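Local coordinates for protein peroxisomal acyl-CoA oxidase 1A (Solanum lycopersicum, PDB 2FON) that probably acts as a peroxisomal acyl-CoA oxidase, using bound FAD to oxidise fatty acyl-CoA in beta-oxidation, at residues Asp113-His121 / Gly251-Gly259; Lys192-Lys200 / Thr240-Phe248. All blocks are in the same frame, centred on the assembly; numbering follows the deposited sequence.

How the interactions relate
Both contacts border the same flavin, and both reach the three-stranded sheet of 192-196, 258-263 and 239-243, in which 258-263 is the middle strand. Interaction 1 is partly buried: it joins the N-terminal helical part of the chain to the turn leading into 258-263, through one side-chain hydrogen bond plus proline, methionine and tyrosine packing. Interaction 2, fully buried, joins each outer strand of the sheet to the loop that follows the other, and relies on aliphatic-on-indole and glycine packing. They meet directly: Asn258 ND2 lies 2.6 Å from Trp194 O, a probable hydrogen bond, and Asn254 OD1 probably accepts from the backbone N of Lys247. Each also touches the second subunit.

Interaction 1 (Asp113-His121 / Gly251-Gly259); sequences DEPAFTDLH and GAYNSMDNG. With FAD (flavin-adenine dinucleotide), chain E.
At the dimethylbenzene end of the flavin pocket, the ring of Tyr253 is sandwiched between Pro115 and the cofactor. Pro115 CB sits 4.1 Å from the ring centroid and only 6° off its normal, a CH-pi contact over the face, while the methyl C7M of FAD lies over the opposite face, toward the rim. A flat, broad tyrosine suits this place because it offers one face to the protein and the other to the cofactor. The proline also supplies the polar tie: Ser255 OG donates to Pro115 O at 2.6 Å, with a C=O...donor angle of 140°. Its chi1 of 62° sets OG between the backbone N and the carbonyl carbon and brings it to the incoming loop. Replacing Ser255 by alanine removes OG, which would probably leave the Pro115 carbonyl without this donor and let the loop shift against the turn. Beside it, the bends of Met256 at chi2 and chi3 bring SD and CE against Ala116 and Leu120. CE comes 3.4 Å from Leu120 CD1 and 3.3 Å from Ala116 O, so the unbranched thioether lies between the 115-117 loop and the helix, touching both. The other branch of Leu120, CD2, lies beside FAD O4. Glu114 OE2 passes the CB of Ser255, but its carboxylate is engaged by Thr84 and Lys87. Helix 77-97 backs the contact, Thr84 touching Ala116 and Ser255, and Phe81 touching Asp257, and Val435 of helix 429-436 packs on Tyr253. Tyr423 of the second subunit also reaches Tyr253. The contact thus joins the loop ahead of helix 118-132 to the turn that runs into strand 258-263.

Interaction 2 (Lys192-Lys200 / Thr240-Phe248); sequences KWWPGGLGK and TVGDIGMKF. With FAD (flavin-adenine dinucleotide), chain E.
Ile244 wedges against two tryptophans at once, each of its methyl groups covering a different indole. CG2 lies over the face of Trp193, 3.9 Å from the centroid of its six-membered ring and 15° off the normal. CD1 does the same for Trp194, at 3.7 Å from the six-membered ring centroid. With chi1 at 65°, CG1 stands between the backbone N and the carbonyl carbon, and the extended chi2 carries CD1 out to the second indole while CG2 stays with the first. A beta-branched isoleucine suits this place because its two arms diverge. Trp193 CD1 shares the Ile244 face of Trp194; the opposite face of that indole meets the flavin, FAD C9 lying off-centre toward the rim. At the edge of Trp194, near its plane, comes Lys247 CG, 4.3 Å from CZ3, while the NZ of this lysine is hydrogen-bonded to the backbone O of Met256. Farther along, Leu198 CD1 meets Val241 CG1 at 3.9 Å, the two side chains crossing obliquely. Next to them two glycines bring the backbones close: Gly199 CA makes a CA-H...O contact with Gly242 O at 3.4 Å, and Gly242 CA returns one to Gly199 O. Glycine suits position 199, where the backbones come together beside the carboxylate of Asp243, which is salt-bridged to Arg77. The type II turn from Pro195 to Leu198, with Gly197 at its positive-phi position, presents Gly196 N to FAD O4 at 2.9 Å and an N-H...acceptor angle of 158°. The bond is likely to draw electron density toward O4. The chemistry is therefore divided: dispersion and CH-pi contacts position the indole against the flavin, while the polar bond from the Gly196 amide goes to the cofactor and is one of several that hold it.

Interaction 1 (Asp113-His121 / Gly251-Gly259)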
loop_
_atom_site.group_PDB
_atom_site.type_symbol
_atom_site.label_atom_id
_atom_site.label_comp_id
_atom_site.label_asym_id
_atom_site.label_seq_id
_atom_site.Cartn_x
_atom_site.Cartn_y
_atom_site.Cartn_z
ATOM N N ASP B 113 -19.033 8.487 9.266
ATOM C CA ASP B 113 -17.797 7.872 8.800
ATOM C C ASP B 113 -17.881 6.389 8.538
ATOM O O ASP B 113 -17.042 5.652 8.981
ATOM C CB ASP B 113 -16.669 8.167 9.793
ATOM C CG ASP B 113 -15.275 7.758 9.277
ATOM O OD1 ASP B 113 -14.948 7.947 8.076
ATOM O OD2 ASP B 113 -14.475 7.287 10.111
ATOM N N GLU B 114 -18.873 5.940 7.791
ATOM C CA GLU B 114 -19.034 4.528 7.512
ATOM C C GLU B 114 -19.576 4.346 6.100
ATOM O O GLU B 114 -20.671 4.831 5.804
ATOM C CB GLU B 114 -20.065 4.016 8.516
ATOM C CG GLU B 114 -20.680 2.664 8.233
ATOM C CD GLU B 114 -21.195 2.008 9.523
ATOM O OE1 GLU B 114 -21.301 2.754 10.554
ATOM O OE2 GLU B 114 -21.495 0.761 9.495
ATOM N N PRO B 115 -18.856 3.644 5.224
ATOM C CA PRO B 115 -19.476 3.495 3.904
ATOM C C PRO B 115 -20.844 2.805 4.033
ATOM O O PRO B 115 -20.998 1.865 4.821
ATOM C CB PRO B 115 -18.485 2.576 3.153
ATOM C CG PRO B 115 -17.164 2.739 3.881
ATOM C CD PRO B 115 -17.581 2.915 5.327
ATOM N N ALA B 116 -21.845 3.278 3.300
ATOM C CA ALA B 116 -23.176 2.669 3.303
ATOM C C ALA B 116 -23.923 3.179 2.101
ATOM O O ALA B 116 -23.539 4.210 1.533
ATOM C CB ALA B 116 -23.925 3.073 4.577
ATOM N N PHE B 117 -25.017 2.515 1.754
ATOM C CA PHE B 117 -25.882 2.874 0.617
ATOM C C PHE B 117 -26.230 4.363 0.527
ATOM O O PHE B 117 -26.226 4.935 -0.572
ATOM C CB PHE B 117 -27.181 2.044 0.652
ATOM C CG PHE B 117 -28.081 2.371 1.799
ATOM C CD1 PHE B 117 -29.215 3.202 1.614
ATOM C CD2 PHE B 117 -27.806 1.891 3.076
ATOM C CE1 PHE B 117 -30.069 3.528 2.667
ATOM C CE2 PHE B 117 -28.670 2.241 4.163
ATOM C CZ PHE B 117 -29.797 3.053 3.944
ATOM N N THR B 118 -26.528 5.004 1.660
ATOM C CA THR B 118 -26.869 6.415 1.627
ATOM C C THR B 118 -25.862 7.256 0.777
ATOM O O THR B 118 -26.228 8.179 0.043
ATOM C CB THR B 118 -27.144 6.987 3.076
ATOM O OG1 THR B 118 -26.135 6.561 3.992
ATOM C CG2 THR B 118 -28.460 6.489 3.592
ATOM N N ASP B 119 -24.600 6.885 0.841
ATOM C CA ASP B 119 -23.596 7.468 -0.031
ATOM C C ASP B 119 -23.944 7.431 -1.532
ATOM O O ASP B 119 -23.765 8.430 -2.212
ATOM C CB ASP B 119 -22.223 6.810 0.213
ATOM C CG ASP B 119 -21.630 7.123 1.639
ATOM O OD1 ASP B 119 -21.965 8.213 2.277
ATOM O OD2 ASP B 119 -20.815 6.250 2.097
ATOM N N LEU B 120 -24.458 6.315 -2.047
ATOM C CA LEU B 120 -24.809 6.277 -3.467
ATOM C C LEU B 120 -26.174 6.925 -3.848
ATOM O O LEU B 120 -26.313 7.618 -4.914
ATOM C CB LEU B 120 -24.609 4.867 -4.014
ATOM C CG LEU B 120 -23.071 4.876 -4.002
ATOM C CD1 LEU B 120 -22.394 3.888 -3.001
ATOM C CD2 LEU B 120 -22.428 4.884 -5.426
ATOM N N HIS B 121 -27.155 6.756 -2.961
ATOM C CA HIS B 121 -28.467 7.314 -3.169
ATOM C C HIS B 121 -28.321 8.835 -3.340
ATOM O O HIS B 121 -28.596 9.344 -4.414
ATOM C CB HIS B 121 -29.346 6.890 -2.006
ATOM C CG HIS B 121 -30.662 7.593 -1.927
ATOM N ND1 HIS B 121 -31.815 7.082 -2.491
ATOM C CD2 HIS B 121 -31.016 8.744 -1.316
ATOM C CE1 HIS B 121 -32.815 7.913 -2.266
ATOM N NE2 HIS B 121 -32.359 8.929 -1.556
ATOM N N GLY B 251 -14.111 -4.285 8.558
ATOM C CA GLY B 251 -14.999 -3.173 8.404
ATOM C C GLY B 251 -14.742 -2.615 7.013
ATOM O O GLY B 251 -15.002 -3.299 6.019
ATOM N N ALA B 252 -14.213 -1.382 6.933
ATOM C CA ALA B 252 -14.001 -0.689 5.655
ATOM C C ALA B 252 -15.252 -0.662 4.830
ATOM O O ALA B 252 -16.262 -0.137 5.272
ATOM C CB ALA B 252 -12.929 -1.334 4.884
ATOM N N TYR B 253 -15.212 -1.224 3.623
ATOM C CA TYR B 253 -16.376 -1.177 2.708
ATOM C C TYR B 253 -17.301 -2.342 2.931
ATOM O O TYR B 253 -18.328 -2.435 2.307
ATOM C CB TYR B 253 -15.949 -1.153 1.256
ATOM C CG TYR B 253 -16.090 0.149 0.603
ATOM C CD1 TYR B 253 -15.103 1.112 0.725
ATOM C CD2 TYR B 253 -17.199 0.427 -0.182
ATOM C CE1 TYR B 253 -15.224 2.359 0.114
ATOM C CE2 TYR B 253 -17.350 1.643 -0.816
ATOM C CZ TYR B 253 -16.359 2.612 -0.660
ATOM O OH TYR B 253 -16.505 3.855 -1.278
ATOM N N ASN B 254 -16.944 -3.237 3.831
ATOM C CA ASN B 254 -17.780 -4.398 4.142
ATOM C C ASN B 254 -19.134 -4.054 4.719
ATOM O O ASN B 254 -20.016 -4.859 4.753
ATOM C CB ASN B 254 -16.975 -5.429 4.974
ATOM C CG ASN B 254 -15.826 -5.982 4.162
ATOM O OD1 ASN B 254 -16.057 -6.620 3.125
ATOM N ND2 ASN B 254 -14.595 -5.648 4.545
ATOM N N SER B 255 -19.285 -2.823 5.150
ATOM C CA SER B 255 -20.560 -2.320 5.586
ATOM C C SER B 255 -21.333 -1.816 4.403
ATOM O O SER B 255 -22.465 -1.425 4.544
ATOM C CB SER B 255 -20.332 -1.161 6.540
ATOM O OG SER B 255 -19.663 -0.115 5.879
ATOM N N MET B 256 -20.726 -1.804 3.233
ATOM C CA MET B 256 -21.401 -1.365 1.993
ATOM C C MET B 256 -21.862 -2.623 1.220
ATOM O O MET B 256 -21.073 -3.594 1.034
ATOM C CB MET B 256 -20.445 -0.478 1.140
ATOM C CG MET B 256 -20.919 -0.125 -0.228
ATOM S SD MET B 256 -22.141 1.204 -0.161
ATOM C CE MET B 256 -21.102 2.706 -0.053
ATOM N N ASP B 257 -23.115 -2.631 0.801
ATOM C CA ASP B 257 -23.618 -3.784 0.058
ATOM C C ASP B 257 -23.424 -3.667 -1.460
ATOM O O ASP B 257 -24.393 -3.416 -2.166
ATOM C CB ASP B 257 -25.105 -4.089 0.393
ATOM C CG ASP B 257 -26.035 -2.845 0.293
ATOM O OD1 ASP B 257 -25.705 -1.724 0.809
ATOM O OD2 ASP B 257 -27.124 -3.008 -0.306
ATOM N N ASN B 258 -22.197 -3.845 -1.943
ATOM C CA ASN B 258 -21.902 -3.765 -3.353
ATOM C C ASN B 258 -22.537 -4.964 -4.100
ATOM O O ASN B 258 -22.404 -6.130 -3.713
ATOM C CB ASN B 258 -20.392 -3.736 -3.573
ATOM C CG ASN B 258 -19.723 -2.521 -2.938
ATOM O OD1 ASN B 258 -19.304 -2.556 -1.758
ATOM N ND2 ASN B 258 -19.634 -1.419 -3.704
ATOM N N GLY B 259 -23.211 -4.682 -5.196
ATOM C CA GLY B 259 -24.096 -5.681 -5.756
ATOM C C GLY B 259 -23.740 -6.313 -7.086
ATOM O O GLY B 259 -22.984 -5.747 -7.903
HETATM P PA FAD E . -10.093 -1.879 -15.795
HETATM O O1A FAD E . -10.451 -0.784 -16.720
HETATM O O2A FAD E . -10.615 -3.223 -16.225
HETATM O O5B FAD E . -8.534 -1.827 -15.623
HETATM C C5B FAD E . -7.841 -3.023 -15.381
HETATM C C4B FAD E . -6.343 -2.734 -15.573
HETATM O O4B FAD E . -6.119 -2.499 -16.935
HETATM C C3B FAD E . -5.920 -1.451 -14.861
HETATM O O3B FAD E . -4.602 -1.646 -14.520
HETATM C C2B FAD E . -6.041 -0.381 -15.904
HETATM O O2B FAD E . -5.138 0.668 -15.797
HETATM C C1B FAD E . -5.652 -1.189 -17.126
HETATM N N9A FAD E . -6.269 -0.634 -18.310
HETATM C C8A FAD E . -7.587 -0.652 -18.639
HETATM N N7A FAD E . -7.726 0.021 -19.788
HETATM C C5A FAD E . -6.513 0.450 -20.194
HETATM C C6A FAD E . -6.071 1.137 -21.326
HETATM N N6A FAD E . -6.946 1.536 -22.273
HETATM N N1A FAD E . -4.727 1.407 -21.455
HETATM C C2A FAD E . -3.843 1.036 -20.483
HETATM N N3A FAD E . -4.287 0.338 -19.382
HETATM C C4A FAD E . -5.591 0.049 -19.249
HETATM N N1 FAD E . -19.476 1.074 -10.321
HETATM C C2 FAD E . -20.771 1.559 -10.438
HETATM O O2 FAD E . -21.273 1.610 -11.557
HETATM N N3 FAD E . -21.483 1.995 -9.320
HETATM C C4 FAD E . -20.883 1.931 -8.076
HETATM O O4 FAD E . -21.506 2.279 -7.084
HETATM C C4X FAD E . -19.577 1.436 -7.937
HETATM N N5 FAD E . -18.962 1.330 -6.689
HETATM C C5X FAD E . -17.683 0.829 -6.610
HETATM C C6 FAD E . -17.107 0.711 -5.375
HETATM C C7 FAD E . -15.860 0.160 -5.279
HETATM C C7M FAD E . -15.332 0.100 -3.894
HETATM C C8 FAD E . -15.156 -0.271 -6.417
HETATM C C8M FAD E . -13.758 -0.843 -6.369
HETATM C C9 FAD E . -15.730 -0.139 -7.662
HETATM C C9A FAD E . -17.005 0.409 -7.756
HETATM N N10 FAD E . -17.637 0.525 -8.981
HETATM C C10 FAD E . -18.897 1.009 -9.073
HETATM C "C1'" FAD E . -16.975 0.130 -10.271
HETATM C "C2'" FAD E . -15.906 1.222 -10.412
HETATM O "O2'" FAD E . -16.519 2.460 -10.501
HETATM C "C3'" FAD E . -15.000 1.194 -11.628
HETATM O "O3'" FAD E . -15.694 1.464 -12.822
HETATM C "C4'" FAD E . -14.182 -0.057 -11.736
HETATM O "O4'" FAD E . -13.341 -0.167 -10.573
HETATM C "C5'" FAD E . -13.398 0.155 -12.996
HETATM O "O5'" FAD E . -12.354 -0.755 -12.766
HETATM P P FAD E . -12.015 -1.948 -13.740
HETATM O O1P FAD E . -12.012 -3.220 -12.972
HETATM O O2P FAD E . -12.830 -1.953 -15.011
HETATM O O3P FAD E . -10.571 -1.490 -14.290
#

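Interaction 2 (Lys192-Lys200 / Thr240-Phe248)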
loop_
_atom_site.group_PDB
_atom_site.type_symbol
_atom_site.label_atom_id
_atom_site.label_comp_id
_atom_site.label_asym_id
_atom_site.label_seq_id
_atom_site.Cartn_x
_atom_site.Cartn_y
_atom_site.Cartn_z
ATOM N N LYS B 192 -24.399 -6.787 -13.763
ATOM C CA LYS B 192 -23.856 -5.615 -12.996
ATOM C C LYS B 192 -23.090 -6.090 -11.753
ATOM O O LYS B 192 -23.475 -7.105 -11.153
ATOM C CB LYS B 192 -24.966 -4.658 -12.559
ATOM C CG LYS B 192 -25.723 -4.032 -13.678
ATOM C CD LYS B 192 -24.833 -3.273 -14.636
ATOM C CE LYS B 192 -25.656 -2.735 -15.781
ATOM N NZ LYS B 192 -24.840 -1.916 -16.714
ATOM N N TRP B 193 -22.035 -5.390 -11.356
ATOM C CA TRP B 193 -21.146 -5.872 -10.322
ATOM C C TRP B 193 -20.477 -4.657 -9.779
ATOM O O TRP B 193 -19.941 -3.898 -10.568
ATOM C CB TRP B 193 -20.053 -6.704 -11.000
ATOM C CG TRP B 193 -19.195 -7.491 -10.098
ATOM C CD1 TRP B 193 -18.045 -7.077 -9.513
ATOM C CD2 TRP B 193 -19.405 -8.846 -9.668
ATOM N NE1 TRP B 193 -17.537 -8.075 -8.728
ATOM C CE2 TRP B 193 -18.347 -9.175 -8.812
ATOM C CE3 TRP B 193 -20.411 -9.808 -9.909
ATOM C CZ2 TRP B 193 -18.238 -10.418 -8.203
ATOM C CZ3 TRP B 193 -20.303 -11.058 -9.297
ATOM C CH2 TRP B 193 -19.227 -11.349 -8.450
ATOM N N TRP B 194 -20.483 -4.456 -8.458
ATOM C CA TRP B 194 -19.847 -3.280 -7.758
ATOM C C TRP B 194 -20.752 -2.196 -7.204
ATOM O O TRP B 194 -20.378 -1.617 -6.183
ATOM C CB TRP B 194 -18.697 -2.536 -8.526
ATOM C CG TRP B 194 -17.427 -3.296 -8.451
ATOM C CD1 TRP B 194 -16.765 -3.864 -9.472
ATOM C CD2 TRP B 194 -16.725 -3.671 -7.244
ATOM N NE1 TRP B 194 -15.668 -4.562 -8.993
ATOM C CE2 TRP B 194 -15.628 -4.460 -7.631
ATOM C CE3 TRP B 194 -16.915 -3.401 -5.895
ATOM C CZ2 TRP B 194 -14.735 -5.002 -6.709
ATOM C CZ3 TRP B 194 -16.030 -3.938 -4.975
ATOM C CH2 TRP B 194 -14.956 -4.735 -5.379
ATOM N N PRO B 195 -21.900 -1.907 -7.853
ATOM C CA PRO B 195 -22.656 -0.708 -7.515
ATOM C C PRO B 195 -23.100 -0.728 -6.055
ATOM O O PRO B 195 -23.823 -1.666 -5.608
ATOM C CB PRO B 195 -23.873 -0.781 -8.459
ATOM C CG PRO B 195 -23.436 -1.687 -9.574
ATOM C CD PRO B 195 -22.556 -2.678 -8.914
ATOM N N GLY B 196 -22.686 0.271 -5.296
ATOM C CA GLY B 196 -22.977 0.192 -3.879
ATOM C C GLY B 196 -24.450 0.449 -3.573
ATOM O O GLY B 196 -25.048 1.321 -4.190
ATOM N N GLY B 197 -25.024 -0.297 -2.622
ATOM C CA GLY B 197 -26.357 -0.045 -2.144
ATOM C C GLY B 197 -27.301 -0.969 -2.844
ATOM O O GLY B 197 -28.509 -1.019 -2.556
ATOM N N LEU B 198 -26.754 -1.753 -3.753
ATOM C CA LEU B 198 -27.581 -2.561 -4.632
ATOM C C LEU B 198 -27.730 -3.942 -4.072
ATOM O O LEU B 198 -28.752 -4.552 -4.217
ATOM C CB LEU B 198 -26.901 -2.594 -5.982
ATOM C CG LEU B 198 -27.323 -3.628 -6.990
ATOM C CD1 LEU B 198 -28.642 -3.270 -7.537
ATOM C CD2 LEU B 198 -26.208 -3.667 -8.081
ATOM N N GLY B 199 -26.677 -4.447 -3.453
ATOM C CA GLY B 199 -26.679 -5.764 -2.856
ATOM C C GLY B 199 -27.988 -6.116 -2.197
ATOM O O GLY B 199 -28.628 -7.054 -2.618
ATOM N N LYS B 200 -28.398 -5.323 -1.202
ATOM C CA LYS B 200 -29.490 -5.661 -0.263
ATOM C C LYS B 200 -30.466 -4.517 -0.021
ATOM O O LYS B 200 -31.663 -4.733 0.097
ATOM C CB LYS B 200 -28.898 -6.068 1.100
ATOM C CG LYS B 200 -28.014 -7.324 1.088
ATOM C CD LYS B 200 -28.837 -8.581 0.941
ATOM C CE LYS B 200 -28.287 -9.428 -0.194
ATOM N NZ LYS B 200 -29.112 -10.658 -0.507
ATOM N N THR B 240 -32.369 -10.724 -10.529
ATOM C CA THR B 240 -31.500 -11.495 -9.629
ATOM C C THR B 240 -30.532 -10.476 -8.968
ATOM O O THR B 240 -29.836 -9.741 -9.659
ATOM C CB THR B 240 -30.701 -12.585 -10.446
ATOM O OG1 THR B 240 -31.589 -13.638 -10.873
ATOM C CG2 THR B 240 -29.605 -13.242 -9.620
ATOM N N VAL B 241 -30.518 -10.383 -7.642
ATOM C CA VAL B 241 -29.663 -9.390 -6.972
ATOM C C VAL B 241 -29.006 -9.961 -5.745
ATOM O O VAL B 241 -29.663 -10.625 -4.971
ATOM C CB VAL B 241 -30.439 -8.221 -6.341
ATOM C CG1 VAL B 241 -29.756 -6.923 -6.696
ATOM C CG2 VAL B 241 -31.934 -8.243 -6.662
ATOM N N GLY B 242 -27.747 -9.631 -5.525
ATOM C CA GLY B 242 -27.168 -9.874 -4.237
ATOM C C GLY B 242 -25.887 -9.103 -4.055
ATOM O O GLY B 242 -25.534 -8.218 -4.845
ATOM N N ASP B 243 -25.178 -9.476 -3.002
ATOM C CA ASP B 243 -23.912 -8.880 -2.602
ATOM C C ASP B 243 -22.808 -9.720 -3.246
ATOM O O ASP B 243 -23.008 -10.938 -3.528
ATOM C CB ASP B 243 -23.803 -8.933 -1.053
ATOM C CG ASP B 243 -22.704 -8.025 -0.501
ATOM O OD1 ASP B 243 -22.903 -6.764 -0.574
ATOM O OD2 ASP B 243 -21.661 -8.572 0.005
ATOM N N ILE B 244 -21.659 -9.079 -3.454
ATOM C CA ILE B 244 -20.546 -9.666 -4.198
ATOM C C ILE B 244 -19.508 -10.345 -3.345
ATOM O O ILE B 244 -18.794 -11.195 -3.894
ATOM C CB ILE B 244 -19.778 -8.671 -5.129
ATOM C CG1 ILE B 244 -19.067 -7.593 -4.363
ATOM C CG2 ILE B 244 -20.668 -8.013 -6.082
ATOM C CD1 ILE B 244 -18.442 -6.562 -5.278
ATOM N N GLY B 245 -19.396 -9.992 -2.052
ATOM C CA GLY B 245 -18.360 -10.568 -1.219
ATOM C C GLY B 245 -17.550 -9.645 -0.330
ATOM O O GLY B 245 -17.702 -8.465 -0.339
ATOM N N MET B 246 -16.678 -10.197 0.477
ATOM C CA MET B 246 -15.929 -9.360 1.309
ATOM C C MET B 246 -14.934 -8.618 0.463
ATOM O O MET B 246 -14.419 -9.143 -0.550
ATOM C CB MET B 246 -15.238 -10.153 2.384
ATOM C CG MET B 246 -16.195 -10.546 3.463
ATOM S SD MET B 246 -15.310 -10.756 5.047
ATOM C CE MET B 246 -14.819 -9.086 5.514
ATOM N N LYS B 247 -14.682 -7.392 0.897
ATOM C CA LYS B 247 -13.607 -6.622 0.409
ATOM C C LYS B 247 -12.522 -6.421 1.462
ATOM O O LYS B 247 -12.682 -6.696 2.679
ATOM C CB LYS B 247 -14.116 -5.260 -0.041
ATOM C CG LYS B 247 -15.359 -5.242 -0.934
ATOM C CD LYS B 247 -16.630 -5.373 -0.167
ATOM C CE LYS B 247 -17.647 -4.395 -0.647
ATOM N NZ LYS B 247 -18.999 -4.683 -0.036
ATOM N N PHE B 248 -11.441 -5.861 0.957
ATOM C CA PHE B 248 -10.235 -5.554 1.637
ATOM C C PHE B 248 -10.492 -4.880 2.935
ATOM O O PHE B 248 -11.235 -3.895 2.963
ATOM C CB PHE B 248 -9.455 -4.618 0.712
ATOM C CG PHE B 248 -8.012 -4.398 1.099
ATOM C CD1 PHE B 248 -7.284 -3.388 0.483
ATOM C CD2 PHE B 248 -7.373 -5.195 2.046
ATOM C CE1 PHE B 248 -5.970 -3.167 0.804
ATOM C CE2 PHE B 248 -6.043 -4.975 2.378
ATOM C CZ PHE B 248 -5.344 -3.953 1.766
HETATM P PA FAD E . -10.093 -1.879 -15.795
HETATM O O1A FAD E . -10.451 -0.784 -16.720
HETATM O O2A FAD E . -10.615 -3.223 -16.225
HETATM O O5B FAD E . -8.534 -1.827 -15.623
HETATM C C5B FAD E . -7.841 -3.023 -15.381
HETATM C C4B FAD E . -6.343 -2.734 -15.573
HETATM O O4B FAD E . -6.119 -2.499 -16.935
HETATM C C3B FAD E . -5.920 -1.451 -14.861
HETATM O O3B FAD E . -4.602 -1.646 -14.520
HETATM C C2B FAD E . -6.041 -0.381 -15.904
HETATM O O2B FAD E . -5.138 0.668 -15.797
HETATM C C1B FAD E . -5.652 -1.189 -17.126
HETATM N N9A FAD E . -6.269 -0.634 -18.310
HETATM C C8A FAD E . -7.587 -0.652 -18.639
HETATM N N7A FAD E . -7.726 0.021 -19.788
HETATM C C5A FAD E . -6.513 0.450 -20.194
HETATM C C6A FAD E . -6.071 1.137 -21.326
HETATM N N6A FAD E . -6.946 1.536 -22.273
HETATM N N1A FAD E . -4.727 1.407 -21.455
HETATM C C2A FAD E . -3.843 1.036 -20.483
HETATM N N3A FAD E . -4.287 0.338 -19.382
HETATM C C4A FAD E . -5.591 0.049 -19.249
HETATM N N1 FAD E . -19.476 1.074 -10.321
HETATM C C2 FAD E . -20.771 1.559 -10.438
HETATM O O2 FAD E . -21.273 1.610 -11.557
HETATM N N3 FAD E . -21.483 1.995 -9.320
HETATM C C4 FAD E . -20.883 1.931 -8.076
HETATM O O4 FAD E . -21.506 2.279 -7.084
HETATM C C4X FAD E . -19.577 1.436 -7.937
HETATM N N5 FAD E . -18.962 1.330 -6.689
HETATM C C5X FAD E . -17.683 0.829 -6.610
HETATM C C6 FAD E . -17.107 0.711 -5.375
HETATM C C7 FAD E . -15.860 0.160 -5.279
HETATM C C7M FAD E . -15.332 0.100 -3.894
HETATM C C8 FAD E . -15.156 -0.271 -6.417
HETATM C C8M FAD E . -13.758 -0.843 -6.369
HETATM C C9 FAD E . -15.730 -0.139 -7.662
HETATM C C9A FAD E . -17.005 0.409 -7.756
HETATM N N10 FAD E . -17.637 0.525 -8.981
HETATM C C10 FAD E . -18.897 1.009 -9.073
HETATM C "C1'" FAD E . -16.975 0.130 -10.271
HETATM C "C2'" FAD E . -15.906 1.222 -10.412
HETATM O "O2'" FAD E . -16.519 2.460 -10.501
HETATM C "C3'" FAD E . -15.000 1.194 -11.628
HETATM O "O3'" FAD E . -15.694 1.464 -12.822
HETATM C "C4'" FAD E . -14.182 -0.057 -11.736
HETATM O "O4'" FAD E . -13.341 -0.167 -10.573
HETATM C "C5'" FAD E . -13.398 0.155 -12.996
HETATM O "O5'" FAD E . -12.354 -0.755 -12.766
HETATM P P FAD E . -12.015 -1.948 -13.740
HETATM O O1P FAD E . -12.012 -3.220 -12.972
HETATM O O2P FAD E . -12.830 -1.953 -15.011
HETATM O O3P FAD E . -10.571 -1.490 -14.290
#